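PDB 1ZPU: iron transport multicopper oxidase FET3 from Saccharomyces cerevisiae, which oxidises ferrous iron to the ferric form at the expense of dioxygen, using four copper ions, for high-affinity iron uptake, and also oxidises cuprous copper. Local coordinates for residues A[299-310]-A[400-408]; A[373-381]-A[448-456]. All coordinates share one frame; numbering follows the deposited sequence.

Interaction 1: A[299-310]-A[400-408]. With NAG (2-acetamido-2-deoxy-beta-D-glucopyranose), chain I; NAG (2-acetamido-2-deoxy-beta-D-glucopyranose), chain B.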
loop_
_atom_site.group_PDB
_atom_site.type_symbol
_atom_site.label_atom_id
_atom_site.label_comp_id
_atom_site.label_asym_id
_atom_site.label_seq_id
_atom_site.Cartn_x
_atom_site.Cartn_y
_atom_site.Cartn_z
ATOM N N ASP A 299 -13.015 -10.793 -1.257
ATOM C CA ASP A 299 -12.582 -10.264 -2.539
ATOM C C ASP A 299 -11.952 -11.312 -3.446
ATOM O O ASP A 299 -11.817 -11.080 -4.642
ATOM C CB ASP A 299 -11.636 -9.087 -2.340
ATOM C CG ASP A 299 -10.438 -9.436 -1.465
ATOM O OD1 ASP A 299 -10.627 -10.128 -0.437
ATOM O OD2 ASP A 299 -9.305 -9.012 -1.785
ATOM N N PHE A 300 -11.586 -12.466 -2.888
ATOM C CA PHE A 300 -11.026 -13.573 -3.677
ATOM C C PHE A 300 -11.982 -14.021 -4.800
ATOM O O PHE A 300 -11.535 -14.456 -5.868
ATOM C CB PHE A 300 -10.658 -14.749 -2.759
ATOM C CG PHE A 300 -10.102 -15.951 -3.482
ATOM C CD1 PHE A 300 -8.728 -16.129 -3.608
ATOM C CD2 PHE A 300 -10.952 -16.917 -4.029
ATOM C CE1 PHE A 300 -8.203 -17.245 -4.286
ATOM C CE2 PHE A 300 -10.439 -18.012 -4.710
ATOM C CZ PHE A 300 -9.058 -18.177 -4.836
ATOM N N TYR A 301 -13.289 -13.902 -4.569
ATOM C CA TYR A 301 -14.285 -14.382 -5.525
ATOM C C TYR A 301 -14.784 -13.307 -6.496
ATOM O O TYR A 301 -15.650 -13.579 -7.337
ATOM C CB TYR A 301 -15.449 -15.038 -4.780
ATOM C CG TYR A 301 -15.051 -16.297 -4.038
ATOM C CD1 TYR A 301 -14.803 -16.274 -2.662
ATOM C CD2 TYR A 301 -14.917 -17.511 -4.709
ATOM C CE1 TYR A 301 -14.435 -17.425 -1.976
ATOM C CE2 TYR A 301 -14.549 -18.663 -4.037
ATOM C CZ TYR A 301 -14.310 -18.612 -2.672
ATOM O OH TYR A 301 -13.947 -19.762 -2.008
ATOM N N LEU A 302 -14.241 -12.093 -6.376
ATOM C CA LEU A 302 -14.531 -11.022 -7.335
ATOM C C LEU A 302 -14.115 -11.408 -8.770
ATOM O O LEU A 302 -13.173 -12.192 -8.974
ATOM C CB LEU A 302 -13.876 -9.723 -6.899
ATOM C CG LEU A 302 -14.743 -8.685 -6.170
ATOM C CD1 LEU A 302 -16.012 -9.262 -5.540
ATOM C CD2 LEU A 302 -13.894 -7.956 -5.143
ATOM N N GLN A 303 -14.842 -10.888 -9.760
ATOM C CA GLN A 303 -14.612 -11.281 -11.151
ATOM C C GLN A 303 -14.305 -10.071 -12.015
ATOM O O GLN A 303 -15.201 -9.269 -12.297
ATOM C CB GLN A 303 -15.816 -12.023 -11.706
ATOM C CG GLN A 303 -16.150 -13.277 -10.940
ATOM C CD GLN A 303 -17.508 -13.832 -11.284
ATOM O OE1 GLN A 303 -18.237 -14.282 -10.409
ATOM N NE2 GLN A 303 -17.859 -13.796 -12.559
ATOM N N PRO A 304 -13.029 -9.915 -12.413
ATOM C CA PRO A 304 -12.597 -8.859 -13.325
ATOM C C PRO A 304 -13.505 -8.708 -14.535
ATOM O O PRO A 304 -13.925 -9.708 -15.118
ATOM C CB PRO A 304 -11.229 -9.352 -13.780
ATOM C CG PRO A 304 -10.712 -10.076 -12.600
ATOM C CD PRO A 304 -11.892 -10.736 -11.959
ATOM N N TYR A 305 -13.809 -7.468 -14.904
ATOM C CA TYR A 305 -14.616 -7.192 -16.095
ATOM C C TYR A 305 -13.877 -7.633 -17.354
ATOM O O TYR A 305 -14.470 -8.226 -18.244
ATOM C CB TYR A 305 -14.978 -5.706 -16.175
ATOM C CG TYR A 305 -15.990 -5.368 -17.248
ATOM C CD1 TYR A 305 -17.340 -5.696 -17.092
ATOM C CD2 TYR A 305 -15.601 -4.711 -18.416
ATOM C CE1 TYR A 305 -18.275 -5.383 -18.070
ATOM C CE2 TYR A 305 -16.525 -4.398 -19.399
ATOM C CZ TYR A 305 -17.860 -4.737 -19.225
ATOM O OH TYR A 305 -18.780 -4.430 -20.211
ATOM N N GLU A 306 -12.583 -7.333 -17.426
ATOM C CA GLU A 306 -11.726 -7.911 -18.461
ATOM C C GLU A 306 -11.136 -9.222 -17.951
ATOM O O GLU A 306 -10.185 -9.235 -17.163
ATOM C CB GLU A 306 -10.626 -6.946 -18.906
ATOM C CG GLU A 306 -11.089 -5.926 -19.939
ATOM C CD GLU A 306 -10.191 -4.692 -19.983
ATOM O OE1 GLU A 306 -9.559 -4.361 -18.949
ATOM O OE2 GLU A 306 -10.128 -4.052 -21.059
ATOM N N LYS A 307 -11.742 -10.322 -18.388
ATOM C CA LYS A 307 -11.314 -11.657 -17.996
ATOM C C LYS A 307 -9.927 -11.967 -18.524
ATOM O O LYS A 307 -9.622 -11.732 -19.694
ATOM C CB LYS A 307 -12.272 -12.728 -18.533
ATOM C CG LYS A 307 -13.621 -12.793 -17.842
ATOM C CD LYS A 307 -14.500 -13.887 -18.481
ATOM C CE LYS A 307 -15.939 -13.354 -18.568
ATOM N NZ LYS A 307 -16.936 -14.405 -18.199
ATOM N N GLU A 308 -9.092 -12.506 -17.653
ATOM C CA GLU A 308 -7.823 -13.062 -18.069
ATOM C C GLU A 308 -7.694 -14.450 -17.447
ATOM O O GLU A 308 -7.811 -14.605 -16.237
ATOM C CB GLU A 308 -6.670 -12.136 -17.650
ATOM C CG GLU A 308 -6.493 -10.897 -18.564
ATOM C CD GLU A 308 -5.590 -9.788 -17.970
ATOM O OE1 GLU A 308 -4.966 -9.996 -16.894
ATOM O OE2 GLU A 308 -5.510 -8.694 -18.589
ATOM N N ALA A 309 -7.478 -15.463 -18.278
ATOM C CA ALA A 309 -7.306 -16.822 -17.784
ATOM C C ALA A 309 -6.086 -16.924 -16.865
ATOM O O ALA A 309 -5.105 -16.202 -17.048
ATOM C CB ALA A 309 -7.172 -17.768 -18.938
ATOM N N ILE A 310 -6.160 -17.811 -15.876
ATOM C CA ILE A 310 -5.026 -18.083 -14.992
ATOM C C ILE A 310 -3.767 -18.362 -15.805
ATOM O O ILE A 310 -3.818 -19.093 -16.783
ATOM C CB ILE A 310 -5.318 -19.259 -14.009
ATOM C CG1 ILE A 310 -4.113 -19.507 -13.079
ATOM C CG2 ILE A 310 -5.787 -20.521 -14.763
ATOM C CD1 ILE A 310 -4.356 -20.531 -11.979
ATOM N N ALA A 400 -0.583 -5.554 -11.179
ATOM C CA ALA A 400 -1.752 -6.123 -10.533
ATOM C C ALA A 400 -1.642 -7.635 -10.736
ATOM O O ALA A 400 -1.591 -8.112 -11.869
ATOM C CB ALA A 400 -3.015 -5.585 -11.158
ATOM N N PHE A 401 -1.579 -8.390 -9.648
ATOM C CA PHE A 401 -1.359 -9.834 -9.743
ATOM C C PHE A 401 -2.649 -10.644 -9.739
ATOM O O PHE A 401 -3.696 -10.151 -9.342
ATOM C CB PHE A 401 -0.464 -10.305 -8.602
ATOM C CG PHE A 401 -0.851 -9.748 -7.279
ATOM C CD1 PHE A 401 -0.147 -8.688 -6.735
ATOM C CD2 PHE A 401 -1.933 -10.267 -6.583
ATOM C CE1 PHE A 401 -0.510 -8.149 -5.505
ATOM C CE2 PHE A 401 -2.307 -9.743 -5.355
ATOM C CZ PHE A 401 -1.595 -8.682 -4.810
ATOM N N GLN A 402 -2.556 -11.894 -10.176
ATOM C CA GLN A 402 -3.666 -12.845 -10.072
ATOM C C GLN A 402 -3.614 -13.544 -8.719
ATOM O O GLN A 402 -2.587 -14.119 -8.353
ATOM C CB GLN A 402 -3.609 -13.905 -11.186
ATOM C CG GLN A 402 -3.578 -13.334 -12.592
ATOM C CD GLN A 402 -3.808 -14.371 -13.684
ATOM O OE1 GLN A 402 -3.521 -15.558 -13.511
ATOM N NE2 GLN A 402 -4.318 -13.916 -14.839
ATOM N N THR A 403 -4.717 -13.495 -7.979
ATOM C CA THR A 403 -4.823 -14.195 -6.709
ATOM C C THR A 403 -5.397 -15.569 -6.963
ATOM O O THR A 403 -6.592 -15.706 -7.236
ATOM C CB THR A 403 -5.762 -13.461 -5.743
ATOM O OG1 THR A 403 -5.346 -12.096 -5.605
ATOM C CG2 THR A 403 -5.736 -14.122 -4.382
ATOM N N ILE A 404 -4.557 -16.591 -6.872
ATOM C CA ILE A 404 -4.997 -17.950 -7.216
ATOM C C ILE A 404 -5.279 -18.848 -6.000
ATOM O O ILE A 404 -6.041 -19.815 -6.101
ATOM C CB ILE A 404 -4.045 -18.635 -8.215
ATOM C CG1 ILE A 404 -2.706 -18.940 -7.561
ATOM C CG2 ILE A 404 -3.845 -17.759 -9.446
ATOM C CD1 ILE A 404 -1.941 -19.991 -8.282
ATOM N N GLN A 405 -4.657 -18.533 -4.863
ATOM C CA GLN A 405 -5.022 -19.136 -3.569
ATOM C C GLN A 405 -4.804 -18.165 -2.420
ATOM O O GLN A 405 -3.804 -17.448 -2.383
ATOM C CB GLN A 405 -4.263 -20.444 -3.285
ATOM C CG GLN A 405 -4.487 -20.965 -1.854
ATOM C CD GLN A 405 -4.119 -22.428 -1.650
ATOM O OE1 GLN A 405 -4.614 -23.320 -2.351
ATOM N NE2 GLN A 405 -3.272 -22.682 -0.660
ATOM N N ARG A 406 -5.756 -18.145 -1.494
ATOM C CA ARG A 406 -5.616 -17.424 -0.247
ATOM C C ARG A 406 -6.344 -18.196 0.848
ATOM O O ARG A 406 -7.551 -18.030 1.047
ATOM C CB ARG A 406 -6.183 -16.016 -0.368
ATOM C CG ARG A 406 -6.013 -15.230 0.915
ATOM C CD ARG A 406 -7.303 -14.582 1.301
ATOM N NE ARG A 406 -7.174 -13.156 1.139
ATOM C CZ ARG A 406 -8.134 -12.349 0.715
ATOM N NH1 ARG A 406 -9.327 -12.834 0.392
ATOM N NH2 ARG A 406 -7.876 -11.036 0.611
ATOM N N ASP A 407 -5.597 -19.028 1.565
ATOM C CA ASP A 407 -6.176 -20.009 2.484
ATOM C C ASP A 407 -6.909 -19.353 3.676
ATOM O O ASP A 407 -6.747 -18.154 3.931
ATOM C CB ASP A 407 -5.081 -20.994 2.934
ATOM C CG ASP A 407 -5.621 -22.379 3.281
ATOM O OD1 ASP A 407 -6.852 -22.594 3.279
ATOM O OD2 ASP A 407 -4.794 -23.272 3.570
ATOM N N ARG A 408 -7.716 -20.151 4.379
ATOM C CA ARG A 408 -8.536 -19.717 5.519
ATOM C C ARG A 408 -7.695 -19.317 6.728
ATOM O O ARG A 408 -6.493 -19.575 6.765
ATOM C CB ARG A 408 -9.486 -20.844 5.943
ATOM C CG ARG A 408 -8.795 -22.033 6.632
ATOM C CD ARG A 408 -9.780 -23.115 7.007
ATOM N NE ARG A 408 -9.155 -24.283 7.631
ATOM C CZ ARG A 408 -8.905 -24.418 8.935
ATOM N NH1 ARG A 408 -9.191 -23.449 9.789
ATOM N NH2 ARG A 408 -8.348 -25.531 9.393
HETATM C C1 NAG I . -19.937 -12.400 -5.279
HETATM C C2 NAG I . -19.420 -13.196 -6.471
HETATM C C3 NAG I . -19.592 -14.717 -6.278
HETATM C C4 NAG I . -19.479 -15.273 -4.848
HETATM C C5 NAG I . -19.672 -14.201 -3.761
HETATM C C6 NAG I . -18.889 -14.524 -2.493
HETATM C C7 NAG I . -19.596 -11.933 -8.636
HETATM C C8 NAG I . -18.274 -11.226 -8.435
HETATM N N2 NAG I . -20.094 -12.738 -7.679
HETATM O O3 NAG I . -18.640 -15.407 -7.056
HETATM O O4 NAG I . -20.456 -16.310 -4.767
HETATM O O5 NAG I . -19.226 -12.926 -4.181
HETATM O O6 NAG I . -18.600 -13.339 -1.779
HETATM O O7 NAG I . -20.206 -11.761 -9.691
HETATM C C1 NAG B . -20.225 -17.468 -3.896
HETATM C C2 NAG B . -20.371 -18.822 -4.643
HETATM C C3 NAG B . -19.030 -19.593 -4.754
HETATM C C4 NAG B . -18.229 -19.646 -3.442
HETATM C C5 NAG B . -18.826 -18.667 -2.427
HETATM C C6 NAG B . -17.980 -18.460 -1.171
HETATM C C7 NAG B . -22.647 -19.935 -4.439
HETATM C C8 NAG B . -23.768 -19.704 -3.407
HETATM N N2 NAG B . -21.389 -19.688 -4.015
HETATM O O3 NAG B . -18.208 -19.023 -5.754
HETATM O O4 NAG B . -18.217 -20.964 -2.940
HETATM O O5 NAG B . -19.042 -17.440 -3.104
HETATM O O6 NAG B . -18.773 -17.829 -0.181
HETATM O O7 NAG B . -22.925 -20.348 -5.588
#
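Arg406 reaches from strand 401-406 to Asp299 in the linker after strand 271-277 and grips one carboxylate oxygen end-on. NH1 and NH2 each lie 3.1 Å from Asp299 OD1, which sits in the guanidinium plane; NH2 arrives on its syn lone pair, NH1 from above the carboxylate plane, and the two groups are turned 48° apart. The arginine chain is bent at chi2 and chi3 and runs past Phe300 in the opposite direction, with NH1 3.9 Å from Phe300 CB. With CG opposite its backbone N (chi1 179°), Phe300 extends its ring to the strand: CD1 touches Thr403 CG2 at 3.7 Å, and the ring edge meets the Ile404 carbonyl, whose O is 3.7 Å from CZ. An aromatic ring suits this place because its rim can meet strand backbone as well as a methyl.

Farther along, Gln402 holds the returning linker. Its NE2 donates an almost straight bond (169°) to Ala309 O at 3.3 Å, from above the carbonyl plane, while its OE1 accepts from the backbone N of Tyr311. Beside it Ile310 crosses Ile404 at about a right angle, CD1 against CG2 at 3.8 Å, an apolar contact that suits two branched aliphatic side chains.

The loop runs from strand 271-277 of the second plastocyanin-like domain to strand 316-326 of the third. Asp298 also pairs with Arg406, and Arg436 with Asp299, so acids and arginines alternate round the buried Asp299-Arg406 pair, and their charges would probably offset one another and favour ionised carboxylates.

Interaction 2: A[373-381]-A[448-456]. With NAG (2-acetamido-2-deoxy-beta-D-glucopyranose), chain C; NAG (2-acetamido-2-deoxy-beta-D-glucopyranose), chain D.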
loop_
_atom_site.group_PDB
_atom_site.type_symbol
_atom_site.label_atom_id
_atom_site.label_comp_id
_atom_site.label_asym_id
_atom_site.label_seq_id
_atom_site.Cartn_x
_atom_site.Cartn_y
_atom_site.Cartn_z
ATOM N N ILE A 373 15.869 -11.693 -9.403
ATOM C CA ILE A 373 15.863 -11.249 -10.793
ATOM C C ILE A 373 14.831 -12.025 -11.603
ATOM O O ILE A 373 14.802 -13.252 -11.576
ATOM C CB ILE A 373 17.256 -11.333 -11.437
ATOM C CG1 ILE A 373 18.257 -10.565 -10.575
ATOM C CG2 ILE A 373 17.219 -10.769 -12.858
ATOM C CD1 ILE A 373 19.673 -10.633 -11.081
ATOM N N LEU A 374 13.981 -11.290 -12.311
ATOM C CA LEU A 374 12.943 -11.901 -13.125
ATOM C C LEU A 374 13.301 -11.812 -14.603
ATOM O O LEU A 374 13.802 -10.788 -15.051
ATOM C CB LEU A 374 11.597 -11.224 -12.867
ATOM C CG LEU A 374 11.139 -10.942 -11.430
ATOM C CD1 LEU A 374 9.834 -10.166 -11.476
ATOM C CD2 LEU A 374 10.991 -12.206 -10.589
ATOM N N GLU A 375 13.032 -12.883 -15.353
ATOM C CA GLU A 375 13.410 -12.976 -16.771
ATOM C C GLU A 375 12.404 -12.349 -17.733
ATOM O O GLU A 375 11.226 -12.201 -17.412
ATOM C CB GLU A 375 13.675 -14.427 -17.182
ATOM C CG GLU A 375 14.899 -15.074 -16.528
ATOM C CD GLU A 375 16.230 -14.405 -16.893
ATOM O OE1 GLU A 375 16.488 -14.148 -18.098
ATOM O OE2 GLU A 375 17.023 -14.151 -15.958
ATOM N N LYS A 376 12.897 -12.028 -18.930
ATOM C CA LYS A 376 12.188 -11.225 -19.947
ATOM C C LYS A 376 10.668 -11.234 -19.907
ATOM O O LYS A 376 10.073 -10.180 -19.721
ATOM C CB LYS A 376 12.700 -11.472 -21.382
ATOM C CG LYS A 376 13.451 -12.806 -21.645
ATOM C CD LYS A 376 13.638 -13.049 -23.158
ATOM C CE LYS A 376 14.099 -14.477 -23.470
ATOM N NZ LYS A 376 13.284 -15.498 -22.732
ATOM N N ASP A 377 10.030 -12.388 -20.074
ATOM C CA ASP A 377 8.559 -12.418 -20.035
ATOM C C ASP A 377 7.998 -13.517 -19.150
ATOM O O ASP A 377 6.843 -13.910 -19.299
ATOM C CB ASP A 377 7.967 -12.549 -21.448
ATOM C CG ASP A 377 7.595 -11.201 -22.076
ATOM O OD1 ASP A 377 7.066 -10.316 -21.362
ATOM O OD2 ASP A 377 7.808 -11.045 -23.308
ATOM N N GLU A 378 8.811 -14.000 -18.223
ATOM C CA GLU A 378 8.469 -15.194 -17.474
ATOM C C GLU A 378 7.252 -15.033 -16.594
ATOM O O GLU A 378 6.928 -13.925 -16.148
ATOM C CB GLU A 378 9.648 -15.654 -16.629
ATOM C CG GLU A 378 10.107 -14.686 -15.556
ATOM C CD GLU A 378 11.213 -15.274 -14.685
ATOM O OE1 GLU A 378 11.777 -16.338 -15.051
ATOM O OE2 GLU A 378 11.525 -14.670 -13.631
ATOM N N ILE A 379 6.574 -16.147 -16.341
ATOM C CA ILE A 379 5.465 -16.154 -15.400
ATOM C C ILE A 379 6.022 -16.401 -13.994
ATOM O O ILE A 379 6.659 -17.427 -13.731
ATOM C CB ILE A 379 4.395 -17.185 -15.818
ATOM C CG1 ILE A 379 3.636 -16.665 -17.044
ATOM C CG2 ILE A 379 3.429 -17.486 -14.659
ATOM C CD1 ILE A 379 3.256 -17.747 -18.035
ATOM N N VAL A 380 5.799 -15.433 -13.109
ATOM C CA VAL A 380 6.314 -15.475 -11.740
ATOM C C VAL A 380 5.204 -15.814 -10.751
ATOM O O VAL A 380 4.092 -15.310 -10.855
ATOM C CB VAL A 380 6.957 -14.123 -11.327
ATOM C CG1 VAL A 380 7.529 -14.196 -9.912
ATOM C CG2 VAL A 380 8.048 -13.722 -12.306
ATOM N N GLU A 381 5.522 -16.674 -9.794
ATOM C CA GLU A 381 4.598 -17.041 -8.741
ATOM C C GLU A 381 5.240 -16.762 -7.388
ATOM O O GLU A 381 6.360 -17.208 -7.113
ATOM C CB GLU A 381 4.207 -18.513 -8.878
ATOM C CG GLU A 381 3.560 -19.139 -7.658
ATOM C CD GLU A 381 3.083 -20.564 -7.917
ATOM O OE1 GLU A 381 2.097 -20.738 -8.671
ATOM O OE2 GLU A 381 3.685 -21.517 -7.364
ATOM N N VAL A 448 -1.084 -17.528 -2.706
ATOM C CA VAL A 448 -0.294 -17.700 -3.915
ATOM C C VAL A 448 -0.803 -16.725 -4.962
ATOM O O VAL A 448 -1.999 -16.687 -5.275
ATOM C CB VAL A 448 -0.346 -19.146 -4.463
ATOM C CG1 VAL A 448 0.589 -19.300 -5.642
ATOM C CG2 VAL A 448 0.031 -20.144 -3.404
ATOM N N ILE A 449 0.118 -15.925 -5.485
ATOM C CA ILE A 449 -0.191 -14.967 -6.532
ATOM C C ILE A 449 0.691 -15.226 -7.732
ATOM O O ILE A 449 1.802 -15.736 -7.591
ATOM C CB ILE A 449 -0.008 -13.511 -6.063
ATOM C CG1 ILE A 449 1.418 -13.284 -5.542
ATOM C CG2 ILE A 449 -1.027 -13.170 -5.006
ATOM C CD1 ILE A 449 1.756 -11.816 -5.305
ATOM N N ARG A 450 0.182 -14.881 -8.912
ATOM C CA ARG A 450 0.920 -15.023 -10.161
ATOM C C ARG A 450 0.791 -13.782 -11.026
ATOM O O ARG A 450 -0.264 -13.139 -11.060
ATOM C CB ARG A 450 0.435 -16.242 -10.943
ATOM C CG ARG A 450 0.961 -17.542 -10.416
ATOM C CD ARG A 450 0.641 -18.646 -11.373
ATOM N NE ARG A 450 0.472 -19.894 -10.646
ATOM C CZ ARG A 450 -0.033 -21.005 -11.159
ATOM N NH1 ARG A 450 -0.422 -21.046 -12.425
ATOM N NH2 ARG A 450 -0.148 -22.079 -10.398
ATOM N N PHE A 451 1.877 -13.459 -11.724
ATOM C CA PHE A 451 1.910 -12.341 -12.665
ATOM C C PHE A 451 2.991 -12.564 -13.716
ATOM O O PHE A 451 3.924 -13.324 -13.487
ATOM C CB PHE A 451 2.121 -10.998 -11.939
ATOM C CG PHE A 451 3.493 -10.834 -11.327
ATOM C CD1 PHE A 451 4.474 -10.102 -11.980
ATOM C CD2 PHE A 451 3.792 -11.395 -10.092
ATOM C CE1 PHE A 451 5.728 -9.944 -11.415
ATOM C CE2 PHE A 451 5.040 -11.233 -9.521
ATOM C CZ PHE A 451 6.008 -10.509 -10.180
ATOM N N LYS A 452 2.856 -11.895 -14.859
ATOM C CA LYS A 452 3.836 -11.962 -15.937
ATOM C C LYS A 452 4.868 -10.851 -15.780
ATOM O O LYS A 452 4.515 -9.704 -15.548
ATOM C CB LYS A 452 3.125 -11.816 -17.282
ATOM C CG LYS A 452 3.944 -12.274 -18.475
ATOM C CD LYS A 452 3.282 -11.856 -19.766
ATOM C CE LYS A 452 3.996 -12.442 -20.950
ATOM N NZ LYS A 452 3.290 -12.062 -22.193
ATOM N N ALA A 453 6.145 -11.184 -15.905
ATOM C CA ALA A 453 7.181 -10.158 -15.874
ATOM C C ALA A 453 7.253 -9.449 -17.229
ATOM O O ALA A 453 8.121 -9.728 -18.060
ATOM C CB ALA A 453 8.520 -10.755 -15.488
ATOM N N ASP A 454 6.310 -8.542 -17.447
ATOM C CA ASP A 454 6.220 -7.817 -18.702
ATOM C C ASP A 454 6.400 -6.323 -18.470
ATOM O O ASP A 454 6.030 -5.502 -19.305
ATOM C CB ASP A 454 4.881 -8.112 -19.394
ATOM C CG ASP A 454 3.659 -7.753 -18.529
ATOM O OD1 ASP A 454 2.541 -7.768 -19.081
ATOM O OD2 ASP A 454 3.794 -7.463 -17.318
ATOM N N ASN A 455 6.962 -5.974 -17.324
ATOM C CA ASN A 455 7.119 -4.577 -16.958
ATOM C C ASN A 455 8.499 -4.308 -16.376
ATOM O O ASN A 455 8.642 -4.177 -15.157
ATOM C CB ASN A 455 6.026 -4.157 -15.972
ATOM C CG ASN A 455 5.954 -2.658 -15.786
ATOM O OD1 ASN A 455 6.631 -1.902 -16.474
ATOM N ND2 ASN A 455 5.125 -2.219 -14.856
ATOM N N PRO A 456 9.523 -4.225 -17.248
ATOM C CA PRO A 456 10.890 -3.978 -16.780
ATOM C C PRO A 456 10.924 -2.889 -15.708
ATOM O O PRO A 456 10.373 -1.803 -15.910
ATOM C CB PRO A 456 11.622 -3.540 -18.056
ATOM C CG PRO A 456 10.913 -4.274 -19.148
ATOM C CD PRO A 456 9.466 -4.373 -18.717
HETATM C C1 NAG C . 4.401 -2.365 -20.228
HETATM C C2 NAG C . 3.187 -3.255 -19.959
HETATM C C3 NAG C . 3.071 -4.397 -20.965
HETATM C C4 NAG C . 3.166 -3.867 -22.402
HETATM C C5 NAG C . 4.371 -2.916 -22.531
HETATM C C6 NAG C . 4.463 -2.288 -23.915
HETATM C C7 NAG C . 2.263 -3.379 -17.705
HETATM C C8 NAG C . 2.480 -3.838 -16.292
HETATM N N2 NAG C . 3.187 -3.769 -18.599
HETATM O O3 NAG C . 1.827 -5.025 -20.771
HETATM O O4 NAG C . 3.194 -4.928 -23.351
HETATM O O5 NAG C . 4.295 -1.878 -21.557
HETATM O O6 NAG C . 3.312 -1.507 -24.143
HETATM O O7 NAG C . 1.275 -2.682 -17.982
HETATM C C1 NAG D . 20.270 -14.507 -16.538
HETATM C C2 NAG D . 20.566 -15.971 -16.186
HETATM C C3 NAG D . 20.684 -16.935 -17.392
HETATM C C4 NAG D . 20.423 -16.358 -18.802
HETATM C C5 NAG D . 20.086 -14.855 -18.828
HETATM C C6 NAG D . 19.272 -14.428 -20.048
HETATM C C7 NAG D . 21.932 -15.997 -14.116
HETATM C C8 NAG D . 23.272 -15.549 -13.596
HETATM N N2 NAG D . 21.817 -16.040 -15.445
HETATM O O3 NAG D . 19.861 -18.072 -17.193
HETATM O O4 NAG D . 21.560 -16.619 -19.611
HETATM O O5 NAG D . 19.397 -14.477 -17.650
HETATM O O6 NAG D . 19.473 -13.031 -20.252
HETATM O O7 NAG D . 21.026 -16.309 -13.336
#
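Glu381 and Arg450 form a salt bridge between adjacent strands, their side chains side by side and pointing the same way. Arg450 NE lies 2.7 Å from Glu381 OE1, almost in line with the C-O bond, and NH2 adds a weak bond to the same oxygen. A chi1 of 164° sends the Glu381 chain away from its own N, and its extended course carries the carboxylate over to the arginine, with CG packed 3.6 Å from Val448 CG1. Replacing Glu381 with an alanine would probably leave the Arg450 guanidinium without its acidic mate and open a gap beside Val448 CG1.

Between the two strands, Val380 and Phe451 make an antiparallel hydrogen-bonded pair, Val380 N to Phe451 O at 2.8 Å and Phe451 N to Val380 O at 3.0 Å; Ala453 N to Glu378 O, at 2.9 Å, extends the pairing. These strands, 379-386 and 446-452, are neighbours within one sheet of the third cupredoxin (plastocyanin-like) beta-sandwich. On the face opposite the salt bridge, Val380 CB sits over the Phe451 ring in a CH-pi contact, 4.1 Å from its centroid. Leu374 CD1 approaches Phe451 CZ at 4.1 Å, bringing in strand 371-374 from the other sheet. Ala453, the centre of an inverse gamma turn, has a methyl small enough to sit near Glu375 O and Glu378 O and against Leu374 CB.

How the interactions relate
Both interactions converge on one sheet of the third plastocyanin-like domain, where strands 401-406 and 446-452 are neighbours: Gln402 N and Val448 N probably bond to Arg450 O and Gln405 O respectively, the latter at the bulge formed by Ile404 and Gln405. Ile404 also packs on Arg450, linking the two directly. Interaction 2 is internal to the domain, pairing strands by regular backbone bonds and burying its hydrophobic face toward the other sheet, while its turn end reaches the glycan-bearing surface. Interaction 1 instead lays an irregular linker on the sheet, so side chains rather than strand pairing hold it, and its central charge pair is buried.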